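Local atomic coordinates of alpha-glucosidase ([Eubacterium] rectale, PDB entry 6PNR), a protein that probably hydrolyses the alpha-glycosidic bond of sulfoquinovosides, releasing sulfoquinovose, the sulfonated sugar of plant sulfolipids, as a family 31 glycoside hydrolase. Residues R597-A602 with T644-R649. Residue numbers count along the deposited sequence, not the author numbering.
Sequences RDMLIA and TPAFYR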
loop_
_atom_site.group_PDB
_atom_site.type_symbol
_atom_site.label_atom_id
_atom_site.label_comp_id
_atom_site.label_asym_id
_atom_site.label_seq_id
_atom_site.Cartn_x
_atom_site.Cartn_y
_atom_site.Cartn_z
ATOM N N ARG A 597 9.657 17.558 36.378
ATOM C CA ARG A 597 8.468 18.320 36.742
ATOM C C ARG A 597 8.660 19.819 36.573
ATOM O O ARG A 597 7.675 20.560 36.496
ATOM C CB ARG A 597 8.057 18.031 38.197
ATOM C CG ARG A 597 6.632 18.515 38.527
ATOM C CD ARG A 597 6.072 17.866 39.794
ATOM N NE ARG A 597 6.801 18.292 40.985
ATOM C CZ ARG A 597 6.525 19.399 41.669
ATOM N NH1 ARG A 597 5.531 20.187 41.281
ATOM N NH2 ARG A 597 7.236 19.720 42.746
ATOM N N ASP A 598 9.891 20.292 36.503
ATOM C CA ASP A 598 10.126 21.715 36.654
ATOM C C ASP A 598 10.389 22.448 35.346
ATOM O O ASP A 598 10.604 23.665 35.382
ATOM C CB ASP A 598 11.289 21.948 37.616
ATOM C CG ASP A 598 10.935 21.593 39.057
ATOM O OD1 ASP A 598 9.847 21.030 39.285
ATOM O OD2 ASP A 598 11.749 21.880 39.955
ATOM N N MET A 599 10.376 21.764 34.199
ATOM C CA MET A 599 10.681 22.423 32.935
ATOM C C MET A 599 9.762 21.944 31.826
ATOM O O MET A 599 9.389 20.769 31.779
ATOM C CB MET A 599 12.134 22.192 32.503
ATOM C CG MET A 599 13.166 22.811 33.411
ATOM S SD MET A 599 14.773 22.989 32.592
ATOM C CE MET A 599 14.533 24.531 31.697
ATOM N N LEU A 600 9.400 22.864 30.932
ATOM C CA LEU A 600 8.678 22.529 29.715
ATOM C C LEU A 600 9.577 22.851 28.531
ATOM O O LEU A 600 10.117 23.958 28.441
ATOM C CB LEU A 600 7.351 23.285 29.601
ATOM C CG LEU A 600 6.486 22.771 28.441
ATOM C CD1 LEU A 600 5.023 22.839 28.823
ATOM C CD2 LEU A 600 6.720 23.560 27.128
ATOM N N ILE A 601 9.751 21.876 27.645
ATOM C CA ILE A 601 10.585 22.021 26.459
ATOM C C ILE A 601 9.697 21.844 25.241
ATOM O O ILE A 601 8.938 20.871 25.163
ATOM C CB ILE A 601 11.739 21.002 26.433
ATOM C CG1 ILE A 601 12.399 20.889 27.823
ATOM C CG2 ILE A 601 12.745 21.394 25.345
ATOM C CD1 ILE A 601 13.004 22.215 28.351
ATOM N N ALA A 602 9.794 22.785 24.302
ATOM C CA ALA A 602 9.040 22.760 23.045
ATOM C C ALA A 602 10.023 23.006 21.909
ATOM O O ALA A 602 10.186 24.144 21.454
ATOM C CB ALA A 602 7.933 23.813 23.044
ATOM N N THR A 644 16.440 27.527 22.662
ATOM C CA THR A 644 15.358 26.553 22.717
ATOM C C THR A 644 14.144 27.147 23.431
ATOM O O THR A 644 14.299 27.802 24.466
ATOM C CB THR A 644 15.819 25.303 23.478
ATOM O OG1 THR A 644 17.154 24.973 23.088
ATOM C CG2 THR A 644 14.895 24.122 23.205
ATOM N N PRO A 645 12.925 26.937 22.918
ATOM C CA PRO A 645 11.739 27.320 23.690
ATOM C C PRO A 645 11.637 26.493 24.963
ATOM O O PRO A 645 11.100 25.383 24.950
ATOM C CB PRO A 645 10.587 27.042 22.717
ATOM C CG PRO A 645 11.226 27.179 21.365
ATOM C CD PRO A 645 12.568 26.524 21.555
ATOM N N ALA A 646 12.174 27.016 26.062
ATOM C CA ALA A 646 12.279 26.278 27.312
ATOM C C ALA A 646 11.803 27.158 28.456
ATOM O O ALA A 646 12.125 28.348 28.510
ATOM C CB ALA A 646 13.712 25.818 27.570
ATOM N N PHE A 647 11.037 26.561 29.365
ATOM C CA PHE A 647 10.413 27.271 30.472
ATOM C C PHE A 647 10.600 26.440 31.730
ATOM O O PHE A 647 10.644 25.209 31.667
ATOM C CB PHE A 647 8.913 27.509 30.206
ATOM C CG PHE A 647 8.632 28.141 28.863
ATOM C CD1 PHE A 647 8.694 27.387 27.694
ATOM C CD2 PHE A 647 8.318 29.485 28.768
ATOM C CE1 PHE A 647 8.468 27.962 26.460
ATOM C CE2 PHE A 647 8.075 30.069 27.534
ATOM C CZ PHE A 647 8.151 29.303 26.373
ATOM N N TYR A 648 10.722 27.113 32.872
ATOM C CA TYR A 648 10.762 26.413 34.146
ATOM C C TYR A 648 9.701 26.976 35.088
ATOM O O TYR A 648 9.268 28.124 34.958
ATOM C CB TYR A 648 12.158 26.475 34.811
ATOM C CG TYR A 648 12.650 27.848 35.192
ATOM C CD1 TYR A 648 12.397 28.386 36.456
ATOM C CD2 TYR A 648 13.402 28.600 34.300
ATOM C CE1 TYR A 648 12.868 29.655 36.798
ATOM C CE2 TYR A 648 13.871 29.845 34.627
ATOM C CZ TYR A 648 13.607 30.373 35.874
ATOM O OH TYR A 648 14.091 31.624 36.171
ATOM N N ARG A 649 9.280 26.134 36.031
ATOM C CA ARG A 649 8.336 26.548 37.062
ATOM C C ARG A 649 8.970 27.583 37.984
ATOM O O ARG A 649 10.072 27.371 38.502
ATOM C CB ARG A 649 7.882 25.339 37.874
ATOM C CG ARG A 649 7.062 24.327 37.092
ATOM C CD ARG A 649 6.641 23.161 37.995
ATOM N NE ARG A 649 6.081 23.629 39.256
ATOM C CZ ARG A 649 6.665 23.479 40.445
ATOM N NH1 ARG A 649 7.832 22.845 40.551
ATOM N NH2 ARG A 649 6.073 23.957 41.531
#
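Strands 599-601 and 646-649 are antiparallel neighbours in the middle of the beta-sheet of the GH31 C-terminal domain. Strand 593-595 continues this sheet beyond 599-601, and strand 621-623 continues it beyond 646-649. The short axes run 4.5 Å apart at 163°.

The R597 guanidinium lies near that of R649, with NH1 of R597 3.6 Å from NH1 of R649, although the charges are alike. D598 offsets this by a salt bridge to R649, while its other carboxylate oxygen, OD2, is hydrogen-bonded to S652. The backbone pairing starts at D598, whose O accepts a hydrogen bond from R649 N at 2.9 Å.

M599 faces Y648 in a non-hydrogen-bonded pair, CA to CA 4.2 Å. M599 CG packs on Y648 CB at 4.0 Å, on the sheet face covered by helix 655-665. M599 CA also approaches F647 O at 3.1 Å in a CA-H...O contact.

L600 and F647 form the hydrogen-bonded pair: L600 N gives to F647 O at 2.8 Å, and F647 N gives to L600 O at 2.9 Å. Their side chains occupy the other face, with W621 touching both.

I601 is back on the face of M599. Its CD1 meets A646 CB at 3.8 Å, making an apolar contact with this small residue. A602 follows the strand and extends the ladder into the adjoining loop. A602 CB packs 4.2 Å from P645 CB, and the last rung is A602 N to P645 O, 3.0 Å.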